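Local coordinates for protein hydratase ChsH1 (PDB 4W78) that catalyses, in complex with its partner ChsH2, the hydration of a steroid enoyl-CoA thioester during breakdown of the cholesterol side chain in Mycobacterium tuberculosis, at residues D25-P30 with I60-A65; M31-V36 with I45-A50; V69-G74 with E117-S122; R111-G116 with E153-M158. All coordinates share one frame; numbering follows the deposited sequence.

Interaction 1 of 4, residues D25-P30 with I60-A65; sequences DPVNQP and IVAPPA
The amide nitrogen of Gln29 is held twice, by Tyr46 O and by Asn33 OD1, and with NE2 so held, OE1 faces Ile60. There OE1 sits 3.3 Å from Ile60 CG2 and 3.6 Å from Ile60 CD1, a polar atom lying against two methyl groups of a side chain crossed at about a right angle. The chain of Gln29 first runs anti to its backbone N and then bends at the next bond (chi2 67°), which turns the amide outward from the helix toward Ile60. Glutamine suits the place because one end donates to a carbonyl while the remainder still packs. Deeper in, the contact is wholly apolar: Val27 CG1 meets Ala62 CB at 3.7 Å, and a small alanine lets the two loops approach this closely. The backbone between these two contacts is pinned by Asn28, the N-cap of helix 29-39. Its OD1 accepts from Met31 N, and its ND2 donates to Pro26 O at 2.9 Å in a nearly straight bond (177°), with the carbonyl oxygen in the amide plane, so both ends of the amide are fixed. The contact thus ties the first turn of helix 29-39 to the loop leading into helix 67-70, whose Trp70 packs on Val27, Asn28 and Ala62, while Val27 also pairs by its backbone with Gly116 and Glu117 ahead of strand 119-134.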
loop_
_atom_site.group_PDB
_atom_site.type_symbol
_atom_site.label_atom_id
_atom_site.label_comp_id
_atom_site.label_asym_id
_atom_site.label_seq_id
_atom_site.Cartn_x
_atom_site.Cartn_y
_atom_site.Cartn_z
ATOM N N ASP A 25 1.078 3.061 -13.995
ATOM C CA ASP A 25 -0.325 2.847 -14.352
ATOM C C ASP A 25 -0.929 4.152 -14.825
ATOM O O ASP A 25 -0.500 5.226 -14.414
ATOM C CB ASP A 25 -1.143 2.400 -13.121
ATOM C CG ASP A 25 -0.412 1.397 -12.251
ATOM O OD1 ASP A 25 -0.358 0.220 -12.635
ATOM O OD2 ASP A 25 0.109 1.797 -11.187
ATOM N N PRO A 26 -1.970 4.070 -15.664
ATOM C CA PRO A 26 -2.797 5.252 -15.869
ATOM C C PRO A 26 -3.451 5.633 -14.548
ATOM O O PRO A 26 -3.537 4.794 -13.656
ATOM C CB PRO A 26 -3.883 4.762 -16.837
ATOM C CG PRO A 26 -3.373 3.461 -17.387
ATOM C CD PRO A 26 -2.527 2.874 -16.313
ATOM N N VAL A 27 -3.900 6.882 -14.422
ATOM C CA VAL A 27 -4.761 7.262 -13.297
ATOM C C VAL A 27 -5.867 6.218 -13.220
ATOM O O VAL A 27 -6.428 5.817 -14.255
ATOM C CB VAL A 27 -5.357 8.658 -13.538
ATOM C CG1 VAL A 27 -6.369 9.028 -12.437
ATOM C CG2 VAL A 27 -4.226 9.697 -13.634
ATOM N N ASN A 28 -6.159 5.730 -12.017
ATOM C CA ASN A 28 -7.089 4.610 -11.909
ATOM C C ASN A 28 -7.846 4.598 -10.592
ATOM O O ASN A 28 -7.317 5.023 -9.561
ATOM C CB ASN A 28 -6.353 3.277 -12.113
ATOM C CG ASN A 28 -5.365 2.987 -11.026
ATOM O OD1 ASN A 28 -5.709 2.388 -10.007
ATOM N ND2 ASN A 28 -4.113 3.387 -11.240
ATOM N N GLN A 29 -9.083 4.119 -10.654
ATOM C CA GLN A 29 -9.960 4.088 -9.491
ATOM C C GLN A 29 -9.434 3.254 -8.299
ATOM O O GLN A 29 -9.567 3.703 -7.163
ATOM C CB GLN A 29 -11.386 3.666 -9.877
ATOM C CG GLN A 29 -12.394 3.991 -8.774
ATOM C CD GLN A 29 -12.554 5.492 -8.598
ATOM O OE1 GLN A 29 -12.697 6.211 -9.589
ATOM N NE2 GLN A 29 -12.523 5.976 -7.345
ATOM N N PRO A 30 -8.857 2.053 -8.540
ATOM C CA PRO A 30 -8.388 1.273 -7.387
ATOM C C PRO A 30 -7.362 2.025 -6.549
ATOM O O PRO A 30 -7.455 2.001 -5.314
ATOM C CB PRO A 30 -7.788 0.007 -8.031
ATOM C CG PRO A 30 -8.615 -0.157 -9.289
ATOM C CD PRO A 30 -8.779 1.266 -9.792
ATOM N N ILE A 60 -15.786 11.087 -12.478
ATOM C CA ILE A 60 -14.897 10.992 -11.321
ATOM C C ILE A 60 -13.531 11.560 -11.681
ATOM O O ILE A 60 -13.025 11.318 -12.774
ATOM C CB ILE A 60 -14.731 9.525 -10.853
ATOM C CG1 ILE A 60 -15.979 9.076 -10.084
ATOM C CG2 ILE A 60 -13.489 9.364 -9.973
ATOM C CD1 ILE A 60 -16.056 7.568 -9.867
ATOM N N VAL A 61 -12.950 12.344 -10.776
ATOM C CA VAL A 61 -11.616 12.877 -10.998
ATOM C C VAL A 61 -10.660 12.379 -9.918
ATOM O O VAL A 61 -11.083 11.981 -8.828
ATOM C CB VAL A 61 -11.611 14.425 -11.023
ATOM C CG1 VAL A 61 -12.205 14.942 -12.323
ATOM C CG2 VAL A 61 -12.367 14.991 -9.819
ATOM N N ALA A 62 -9.365 12.381 -10.226
ATOM C CA ALA A 62 -8.359 12.051 -9.230
ATOM C C ALA A 62 -8.124 13.231 -8.283
ATOM O O ALA A 62 -8.160 14.379 -8.699
ATOM C CB ALA A 62 -7.041 11.677 -9.931
ATOM N N PRO A 63 -7.834 12.947 -7.010
ATOM C CA PRO A 63 -7.401 14.042 -6.128
ATOM C C PRO A 63 -6.147 14.712 -6.690
ATOM O O PRO A 63 -5.213 14.019 -7.079
ATOM C CB PRO A 63 -7.065 13.328 -4.811
ATOM C CG PRO A 63 -7.788 12.013 -4.872
ATOM C CD PRO A 63 -7.883 11.642 -6.327
ATOM N N PRO A 64 -6.119 16.054 -6.744
ATOM C CA PRO A 64 -4.941 16.731 -7.301
ATOM C C PRO A 64 -3.658 16.319 -6.589
ATOM O O PRO A 64 -2.626 16.108 -7.242
ATOM C CB PRO A 64 -5.245 18.206 -7.055
ATOM C CG PRO A 64 -6.753 18.263 -7.138
ATOM C CD PRO A 64 -7.238 16.988 -6.500
ATOM N N ALA A 65 -3.743 16.162 -5.269
ATOM C CA ALA A 65 -2.581 15.817 -4.448
ATOM C C ALA A 65 -2.038 14.409 -4.704
ATOM O O ALA A 65 -1.014 14.044 -4.144
ATOM C CB ALA A 65 -2.907 15.987 -2.963
#

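Interaction 2 of 4, residues M31-V36 with I45-A50; sequences MINNWV and IYVDDA
Tyr46 lies against Ile32 and Val36, two residues one turn apart on helix 29-39. Its CB lies 4.0 Å from a methyl of each, Ile32 CG2 and Val36 CG1. One atom farther into the ring, CD2 comes within 3.8 Å of Val36 CG1, which reaches the ring obliquely. With CG anti to the carbonyl carbon (chi1 -55°), the ring is led away from the helix, so that only CB and CD2 stay by Val36 and the rest goes on toward Gln60 of the ChsH2 chain. The backbone joins in as well: Ile32 CG2 approaches Tyr46 O to 3.5 Å. Next door, Val47 CG1 lies 4.2 Å from Val36 CG2 and 3.9 Å from Asn33 OD1, making a more exposed margin to the contact. Beta-branched valine and isoleucine give the helix a firm, methyl-rich flank here. Asn33, by contrast, is used for its amide: ND2 donates to Asp25 of the second ChsH1 subunit. Beyond Val47, Asp48 is the N-cap of helix 49-54, although its bond from Ala50 N to OD1 is weak. The sequence GDRNPIY, ending at Tyr46, resembles the GDxNPxH motif of MaoC-like hydratases, with tyrosine at the position where those enzymes carry a catalytic histidine. In this contact the chemistry of Tyr46 is that of packing: its side chain rests on methyls of Ile32 and Val36.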
loop_
_atom_site.group_PDB
_atom_site.type_symbol
_atom_site.label_atom_id
_atom_site.label_comp_id
_atom_site.label_asym_id
_atom_site.label_seq_id
_atom_site.Cartn_x
_atom_site.Cartn_y
_atom_site.Cartn_z
ATOM N N MET A 31 -6.433 2.718 -7.196
ATOM C CA MET A 31 -5.451 3.503 -6.443
ATOM C C MET A 31 -6.027 4.782 -5.830
ATOM O O MET A 31 -5.618 5.156 -4.746
ATOM C CB MET A 31 -4.231 3.802 -7.301
ATOM C CG MET A 31 -3.419 2.570 -7.533
ATOM S SD MET A 31 -1.981 2.803 -8.577
ATOM C CE MET A 31 -1.228 4.246 -7.824
ATOM N N ILE A 32 -6.984 5.426 -6.490
ATOM C CA ILE A 32 -7.704 6.528 -5.881
ATOM C C ILE A 32 -8.399 6.022 -4.622
ATOM O O ILE A 32 -8.343 6.681 -3.569
ATOM C CB ILE A 32 -8.748 7.124 -6.838
ATOM C CG1 ILE A 32 -8.044 7.816 -8.020
ATOM C CG2 ILE A 32 -9.676 8.096 -6.088
ATOM C CD1 ILE A 32 -9.011 8.270 -9.094
ATOM N N ASN A 33 -9.040 4.858 -4.729
ATOM C CA ASN A 33 -9.729 4.270 -3.578
ATOM C C ASN A 33 -8.782 4.034 -2.410
ATOM O O ASN A 33 -9.109 4.371 -1.274
ATOM C CB ASN A 33 -10.433 2.963 -3.952
ATOM C CG ASN A 33 -11.696 3.181 -4.797
ATOM O OD1 ASN A 33 -12.245 4.278 -4.837
ATOM N ND2 ASN A 33 -12.175 2.125 -5.443
ATOM N N ASN A 34 -7.614 3.455 -2.683
ATOM C CA ASN A 34 -6.666 3.175 -1.614
ATOM C C ASN A 34 -6.260 4.470 -0.924
ATOM O O ASN A 34 -6.119 4.520 0.301
ATOM C CB ASN A 34 -5.421 2.463 -2.155
ATOM C CG ASN A 34 -5.688 1.014 -2.570
ATOM O OD1 ASN A 34 -6.682 0.408 -2.178
ATOM N ND2 ASN A 34 -4.775 0.458 -3.350
ATOM N N TRP A 35 -6.060 5.509 -1.727
ATOM C CA TRP A 35 -5.577 6.798 -1.240
ATOM C C TRP A 35 -6.643 7.536 -0.435
ATOM O O TRP A 35 -6.379 7.944 0.704
ATOM C CB TRP A 35 -5.073 7.619 -2.430
ATOM C CG TRP A 35 -4.293 8.870 -2.129
ATOM C CD1 TRP A 35 -2.940 9.014 -2.139
ATOM C CD2 TRP A 35 -4.836 10.165 -1.845
ATOM N NE1 TRP A 35 -2.597 10.329 -1.865
ATOM C CE2 TRP A 35 -3.746 11.049 -1.681
ATOM C CE3 TRP A 35 -6.135 10.662 -1.737
ATOM C CZ2 TRP A 35 -3.919 12.398 -1.398
ATOM C CZ3 TRP A 35 -6.308 12.020 -1.429
ATOM C CH2 TRP A 35 -5.204 12.860 -1.258
ATOM N N VAL A 36 -7.848 7.694 -0.980
ATOM C CA VAL A 36 -8.871 8.415 -0.203
ATOM C C VAL A 36 -9.218 7.689 1.093
ATOM O O VAL A 36 -9.507 8.326 2.104
ATOM C CB VAL A 36 -10.153 8.751 -1.001
ATOM C CG1 VAL A 36 -9.807 9.605 -2.217
ATOM C CG2 VAL A 36 -10.916 7.490 -1.391
ATOM N N ILE A 45 -16.394 13.590 -5.099
ATOM C CA ILE A 45 -16.013 13.687 -6.500
ATOM C C ILE A 45 -14.938 12.670 -6.892
ATOM O O ILE A 45 -14.725 12.431 -8.075
ATOM C CB ILE A 45 -15.548 15.102 -6.893
ATOM C CG1 ILE A 45 -14.158 15.405 -6.316
ATOM C CG2 ILE A 45 -16.589 16.153 -6.462
ATOM C CD1 ILE A 45 -13.641 16.798 -6.701
ATOM N N TYR A 46 -14.277 12.064 -5.901
ATOM C CA TYR A 46 -13.224 11.086 -6.194
ATOM C C TYR A 46 -13.773 9.673 -6.335
ATOM O O TYR A 46 -13.045 8.758 -6.750
ATOM C CB TYR A 46 -12.160 11.103 -5.092
ATOM C CG TYR A 46 -11.542 12.463 -4.815
ATOM C CD1 TYR A 46 -11.257 13.351 -5.847
ATOM C CD2 TYR A 46 -11.250 12.854 -3.514
ATOM C CE1 TYR A 46 -10.703 14.607 -5.585
ATOM C CE2 TYR A 46 -10.681 14.089 -3.245
ATOM C CZ TYR A 46 -10.412 14.961 -4.281
ATOM O OH TYR A 46 -9.857 16.198 -4.007
ATOM N N VAL A 47 -15.050 9.490 -5.996
ATOM C CA VAL A 47 -15.635 8.151 -5.931
ATOM C C VAL A 47 -17.040 8.030 -6.522
ATOM O O VAL A 47 -17.567 6.923 -6.605
ATOM C CB VAL A 47 -15.686 7.630 -4.472
ATOM C CG1 VAL A 47 -14.267 7.457 -3.909
ATOM C CG2 VAL A 47 -16.483 8.582 -3.594
ATOM N N ASP A 48 -17.647 9.148 -6.913
ATOM C CA ASP A 48 -19.054 9.165 -7.355
ATOM C C ASP A 48 -19.172 10.046 -8.597
ATOM O O ASP A 48 -18.978 11.260 -8.514
ATOM C CB ASP A 48 -19.955 9.663 -6.200
ATOM C CG ASP A 48 -21.421 9.931 -6.611
ATOM O OD1 ASP A 48 -21.844 9.663 -7.754
ATOM O OD2 ASP A 48 -22.171 10.417 -5.745
ATOM N N ASP A 49 -19.477 9.425 -9.738
ATOM C CA ASP A 49 -19.622 10.132 -11.016
ATOM C C ASP A 49 -20.655 11.259 -10.941
ATOM O O ASP A 49 -20.409 12.350 -11.434
ATOM C CB ASP A 49 -20.025 9.174 -12.152
ATOM C CG ASP A 49 -18.847 8.393 -12.735
ATOM O OD1 ASP A 49 -17.692 8.865 -12.684
ATOM O OD2 ASP A 49 -19.087 7.293 -13.279
ATOM N N ALA A 50 -21.809 10.985 -10.338
ATOM C CA ALA A 50 -22.855 12.000 -10.240
ATOM C C ALA A 50 -22.388 13.210 -9.434
ATOM O O ALA A 50 -22.636 14.349 -9.823
ATOM C CB ALA A 50 -24.127 11.415 -9.644
#

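Interaction 3 of 4, residues V69-G74 with E117-S122; sequences VWTMMG and EQVSIS
Thr71 and Ile121 cross obliquely and meet at two places. At one, Thr71 CG2 and CB rest on Ile121 CG2, at 3.9 Å and 3.8 Å; at the other, Thr71 OG1 touches Ile121 CD1 at 3.7 Å. This split follows from the torsions. Thr71 holds OG1 between its backbone N and carbonyl carbon (chi1 47°), leaving the methyl turned to the strand, and the long branch of Ile121 runs fully extended (chi1 -176°), which carries CD1 up to the hydroxyl. Thr71 CG2 also looks along the strand toward Val119, whose CG1 is 4.3 Å away in a looser contact. Val119 and Ile121 point the same way because they are two apart on strand 119-134, while Ser120 between them points away, the ordinary alternation of a beta strand. In this hotdog fold, Val119 and Ile121 of the antiparallel sheet pack against Thr71, just after helix 67-70. Just before Val119, Gln118 NE2 donates to Val119 O at 3.0 Å and also to Ala23 O next to strand 21-22. Threonine fits its buried site through its double nature. Its methyl joins the valine and isoleucine surface, whereas OG1, which could hardly be left bare there, is bonded to Trp148 NE1 of the adjoining strand 139-150; one small side chain is thereby both apolar packing and a polar anchor.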
loop_
_atom_site.group_PDB
_atom_site.type_symbol
_atom_site.label_atom_id
_atom_site.label_comp_id
_atom_site.label_asym_id
_atom_site.label_seq_id
_atom_site.Cartn_x
_atom_site.Cartn_y
_atom_site.Cartn_z
ATOM N N VAL A 69 1.961 10.556 -6.769
ATOM C CA VAL A 69 1.769 9.131 -6.526
ATOM C C VAL A 69 1.876 8.318 -7.816
ATOM O O VAL A 69 2.484 7.246 -7.840
ATOM C CB VAL A 69 0.399 8.874 -5.845
ATOM C CG1 VAL A 69 0.185 7.406 -5.589
ATOM C CG2 VAL A 69 0.333 9.659 -4.542
ATOM N N TRP A 70 1.313 8.850 -8.898
ATOM C CA TRP A 70 1.258 8.077 -10.132
ATOM C C TRP A 70 2.640 7.708 -10.621
ATOM O O TRP A 70 2.836 6.609 -11.169
ATOM C CB TRP A 70 0.497 8.845 -11.222
ATOM C CG TRP A 70 -0.864 9.258 -10.768
ATOM C CD1 TRP A 70 -1.319 10.533 -10.620
ATOM C CD2 TRP A 70 -1.932 8.398 -10.345
ATOM N NE1 TRP A 70 -2.610 10.525 -10.142
ATOM C CE2 TRP A 70 -3.010 9.229 -9.972
ATOM C CE3 TRP A 70 -2.086 7.009 -10.255
ATOM C CZ2 TRP A 70 -4.214 8.718 -9.504
ATOM C CZ3 TRP A 70 -3.286 6.501 -9.787
ATOM C CH2 TRP A 70 -4.337 7.360 -9.423
ATOM N N THR A 71 3.605 8.605 -10.402
ATOM C CA THR A 71 4.936 8.405 -10.970
ATOM C C THR A 71 5.992 7.940 -9.964
ATOM O O THR A 71 7.174 7.876 -10.286
ATOM C CB THR A 71 5.436 9.664 -11.712
ATOM O OG1 THR A 71 5.215 10.810 -10.893
ATOM C CG2 THR A 71 4.657 9.869 -13.011
ATOM N N MET A 72 5.576 7.573 -8.760
ATOM C CA MET A 72 6.513 6.979 -7.810
ATOM C C MET A 72 7.143 5.717 -8.384
ATOM O O MET A 72 6.477 4.951 -9.083
ATOM C CB MET A 72 5.821 6.649 -6.476
ATOM C CG MET A 72 5.315 7.885 -5.732
ATOM S SD MET A 72 6.652 8.986 -5.166
ATOM C CE MET A 72 7.155 8.169 -3.663
ATOM N N MET A 73 8.425 5.509 -8.089
ATOM C CA MET A 73 9.180 4.386 -8.645
ATOM C C MET A 73 8.787 3.017 -8.092
ATOM O O MET A 73 9.003 1.989 -8.750
ATOM C CB MET A 73 10.687 4.612 -8.450
ATOM C CG MET A 73 11.316 5.670 -9.348
ATOM S SD MET A 73 11.367 5.262 -11.120
ATOM C CE MET A 73 11.713 3.502 -11.093
ATOM N N GLY A 74 8.241 2.992 -6.881
ATOM C CA GLY A 74 7.816 1.747 -6.268
ATOM C C GLY A 74 8.940 1.028 -5.551
ATOM O O GLY A 74 10.069 1.522 -5.494
ATOM N N GLU A 117 -6.300 8.368 -17.868
ATOM C CA GLU A 117 -5.241 9.237 -18.362
ATOM C C GLU A 117 -3.881 8.764 -17.882
ATOM O O GLU A 117 -3.737 8.366 -16.729
ATOM C CB GLU A 117 -5.481 10.686 -17.961
ATOM C CG GLU A 117 -6.748 11.250 -18.581
ATOM C CD GLU A 117 -6.798 12.758 -18.535
ATOM O OE1 GLU A 117 -6.968 13.320 -17.432
ATOM O OE2 GLU A 117 -6.664 13.375 -19.613
ATOM N N GLN A 118 -2.911 8.788 -18.787
ATOM C CA GLN A 118 -1.548 8.325 -18.532
ATOM C C GLN A 118 -0.608 9.516 -18.330
ATOM O O GLN A 118 -0.386 10.302 -19.248
ATOM C CB GLN A 118 -1.061 7.495 -19.726
ATOM C CG GLN A 118 0.425 7.164 -19.717
ATOM C CD GLN A 118 0.778 6.127 -18.663
ATOM O OE1 GLN A 118 0.295 4.990 -18.708
ATOM N NE2 GLN A 118 1.629 6.509 -17.714
ATOM N N VAL A 119 -0.050 9.638 -17.131
ATOM C CA VAL A 119 0.841 10.753 -16.800
ATOM C C VAL A 119 2.306 10.396 -17.027
ATOM O O VAL A 119 2.699 9.230 -16.899
ATOM C CB VAL A 119 0.624 11.180 -15.322
ATOM C CG1 VAL A 119 1.591 12.253 -14.896
ATOM C CG2 VAL A 119 -0.818 11.654 -15.117
ATOM N N SER A 120 3.103 11.384 -17.437
ATOM C CA SER A 120 4.558 11.225 -17.474
ATOM C C SER A 120 5.212 12.306 -16.617
ATOM O O SER A 120 4.597 13.323 -16.334
ATOM C CB SER A 120 5.081 11.328 -18.901
ATOM O OG SER A 120 4.909 12.648 -19.385
ATOM N N ILE A 121 6.455 12.079 -16.210
ATOM C CA ILE A 121 7.168 13.033 -15.362
ATOM C C ILE A 121 8.522 13.387 -15.968
ATOM O O ILE A 121 9.205 12.523 -16.525
ATOM C CB ILE A 121 7.361 12.465 -13.929
ATOM C CG1 ILE A 121 8.013 13.495 -12.995
ATOM C CG2 ILE A 121 8.163 11.150 -13.962
ATOM C CD1 ILE A 121 8.120 13.006 -11.541
ATOM N N SER A 122 8.916 14.657 -15.830
ATOM C CA SER A 122 10.227 15.137 -16.280
ATOM C C SER A 122 10.781 16.027 -15.188
ATOM O O SER A 122 10.027 16.788 -14.571
ATOM C CB SER A 122 10.075 15.931 -17.573
ATOM O OG SER A 122 11.311 16.486 -18.004
#

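Interaction 4 of 4, residues R111-G116 with E153-M158; sequences RYLLPG and EDVAEM
Arg111 grips Glu153 side-on, its NE bonding OE2 at 2.8 Å and its NH2 bonding OE1 at 3.0 Å, a two-pronged salt bridge. The first bond is nearly straight (168°), and both acceptors lie close to the guanidinium plane. They are met from above the carboxylate plane, however, because the two flat groups are turned 36° apart. Val155 closes over one guanidinium face, its CG1 3.8 Å from Arg111 NH2. The same CG1 also touches Leu113 CD2, which sits against both methyls of Val155 and lies 3.8 Å from its CB. A beta-branched valine is apt here, broad enough to meet arginine and leucine together. Val155 and Ala156 both face Trp148 on the neighbouring strand 139-150, a classic beta bulge in the hotdog sheet, in strand 153-165 near its start. The loop 111-116 leaves strand 99-109 and runs past this bulge. A water joins the two backbones there, donating to Arg111 O at 2.6 Å and to Val155 O at 3.0 Å. The guanidinium is steadied from behind as well: NH1 donates to Tyr112 O at 3.0 Å and makes a second salt bridge, to Glu117 OE1. One arginine thus stands between two carboxylates, whose bonds fix its rotation and whose charges probably balance its own. Glu117 in turn takes the N-H of Leu114, shaping the loop, while Tyr112 points away from the strand and bonds through OH to Ile73 N of the ChsH2 chain.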
loop_
_atom_site.group_PDB
_atom_site.type_symbol
_atom_site.label_atom_id
_atom_site.label_comp_id
_atom_site.label_asym_id
_atom_site.label_seq_id
_atom_site.Cartn_x
_atom_site.Cartn_y
_atom_site.Cartn_z
ATOM N N ARG A 111 -5.083 21.264 -14.124
ATOM C CA ARG A 111 -6.445 20.746 -14.191
ATOM C C ARG A 111 -6.516 19.442 -13.416
ATOM O O ARG A 111 -5.485 18.898 -12.996
ATOM C CB ARG A 111 -6.885 20.505 -15.644
ATOM C CG ARG A 111 -6.102 19.422 -16.393
ATOM C CD ARG A 111 -6.878 19.013 -17.636
ATOM N NE ARG A 111 -6.142 18.099 -18.505
ATOM C CZ ARG A 111 -6.216 16.774 -18.440
ATOM N NH1 ARG A 111 -6.971 16.180 -17.523
ATOM N NH2 ARG A 111 -5.514 16.038 -19.294
ATOM N N TYR A 112 -7.735 18.942 -13.232
ATOM C CA TYR A 112 -7.969 17.653 -12.602
ATOM C C TYR A 112 -7.811 16.543 -13.641
ATOM O O TYR A 112 -8.156 16.721 -14.820
ATOM C CB TYR A 112 -9.385 17.612 -11.992
ATOM C CG TYR A 112 -9.503 18.325 -10.658
ATOM C CD1 TYR A 112 -9.239 19.691 -10.544
ATOM C CD2 TYR A 112 -9.886 17.639 -9.519
ATOM C CE1 TYR A 112 -9.337 20.342 -9.318
ATOM C CE2 TYR A 112 -10.007 18.276 -8.297
ATOM C CZ TYR A 112 -9.721 19.624 -8.197
ATOM O OH TYR A 112 -9.826 20.245 -6.974
ATOM N N LEU A 113 -7.276 15.405 -13.208
ATOM C CA LEU A 113 -7.096 14.251 -14.094
ATOM C C LEU A 113 -8.231 13.239 -13.989
ATOM O O LEU A 113 -8.862 13.087 -12.937
ATOM C CB LEU A 113 -5.776 13.552 -13.780
ATOM C CG LEU A 113 -4.556 14.464 -13.781
ATOM C CD1 LEU A 113 -3.334 13.634 -13.421
ATOM C CD2 LEU A 113 -4.391 15.160 -15.138
ATOM N N LEU A 114 -8.470 12.525 -15.083
ATOM C CA LEU A 114 -9.508 11.503 -15.138
ATOM C C LEU A 114 -8.909 10.099 -15.146
ATOM O O LEU A 114 -7.853 9.881 -15.737
ATOM C CB LEU A 114 -10.332 11.686 -16.414
ATOM C CG LEU A 114 -11.007 13.044 -16.595
ATOM C CD1 LEU A 114 -11.457 13.209 -18.047
ATOM C CD2 LEU A 114 -12.205 13.137 -15.658
ATOM N N PRO A 115 -9.572 9.135 -14.483
ATOM C CA PRO A 115 -9.171 7.737 -14.651
ATOM C C PRO A 115 -8.985 7.376 -16.129
ATOM O O PRO A 115 -9.801 7.773 -16.971
ATOM C CB PRO A 115 -10.338 6.966 -14.036
ATOM C CG PRO A 115 -10.828 7.888 -12.944
ATOM C CD PRO A 115 -10.673 9.285 -13.510
ATOM N N GLY A 116 -7.896 6.673 -16.426
ATOM C CA GLY A 116 -7.561 6.290 -17.787
ATOM C C GLY A 116 -6.468 7.154 -18.388
ATOM O O GLY A 116 -5.765 6.724 -19.306
ATOM N N GLU A 153 0.565 17.664 -23.050
ATOM C CA GLU A 153 -0.126 18.690 -22.277
ATOM C C GLU A 153 0.396 18.729 -20.849
ATOM O O GLU A 153 0.322 17.729 -20.136
ATOM C CB GLU A 153 -1.633 18.406 -22.253
ATOM C CG GLU A 153 -2.443 19.347 -21.354
ATOM C CD GLU A 153 -3.836 18.820 -21.043
ATOM O OE1 GLU A 153 -4.152 17.676 -21.441
ATOM O OE2 GLU A 153 -4.618 19.552 -20.399
ATOM N N ASP A 154 0.896 19.883 -20.411
ATOM C CA ASP A 154 1.315 20.022 -19.018
ATOM C C ASP A 154 0.083 20.011 -18.126
ATOM O O ASP A 154 -0.852 20.793 -18.341
ATOM C CB ASP A 154 2.078 21.331 -18.785
ATOM C CG ASP A 154 3.434 21.363 -19.462
ATOM O OD1 ASP A 154 3.835 20.371 -20.102
ATOM O OD2 ASP A 154 4.113 22.405 -19.338
ATOM N N VAL A 155 0.076 19.140 -17.124
ATOM C CA VAL A 155 -1.087 19.040 -16.235
ATOM C C VAL A 155 -0.782 19.413 -14.786
ATOM O O VAL A 155 -1.694 19.704 -14.019
ATOM C CB VAL A 155 -1.749 17.646 -16.271
ATOM C CG1 VAL A 155 -2.304 17.357 -17.673
ATOM C CG2 VAL A 155 -0.767 16.555 -15.849
ATOM N N ALA A 156 0.488 19.384 -14.407
ATOM C CA ALA A 156 0.878 19.764 -13.047
ATOM C C ALA A 156 2.361 20.052 -13.017
ATOM O O ALA A 156 3.106 19.656 -13.912
ATOM C CB ALA A 156 0.552 18.655 -12.052
ATOM N N GLU A 157 2.805 20.731 -11.968
ATOM C CA GLU A 157 4.224 20.977 -11.808
ATOM C C GLU A 157 4.570 21.110 -10.342
ATOM O O GLU A 157 3.686 21.284 -9.496
ATOM C CB GLU A 157 4.717 22.173 -12.634
ATOM C CG GLU A 157 4.183 23.539 -12.321
ATOM C CD GLU A 157 4.968 24.595 -13.106
ATOM O OE1 GLU A 157 5.574 25.484 -12.486
ATOM O OE2 GLU A 157 5.010 24.504 -14.349
ATOM N N MET A 158 5.848 20.964 -10.036
ATOM C CA MET A 158 6.295 21.017 -8.654
ATOM C C MET A 158 7.655 21.668 -8.565
ATOM O O MET A 158 8.525 21.420 -9.394
ATOM C CB MET A 158 6.362 19.603 -8.090
ATOM C CG MET A 158 6.995 19.502 -6.726
ATOM S SD MET A 158 6.768 17.864 -6.043
ATOM C CE MET A 158 7.873 16.886 -7.024
HETATM O O HOH W 1 -3.197 17.898 -12.113
#

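Interactions 1 and 2, with centres about 7 Å apart, share helix 29-39 and meet again where Ile60 N lies 2.9 Å from Asp49 OD1, a probable hydrogen bond. Interaction 1 also touches the other two: Pro26 CB packs 3.6 Å from Glu117 O of interaction 3, and Ala62 N is 2.8 Å from Leu113 O in interaction 4. Trp70 of interaction 3 links the helix side, its CZ3 3.6 Å from Met31 CE. Interactions 3 and 4, with centres about 11 Å apart, reach the same sheet and pack together through Val119 CG2 and Leu113 CD1 at 3.6 Å. Every one of the four has residues near ChsH2, so together they join helices, loops and sheet beside the partner chain.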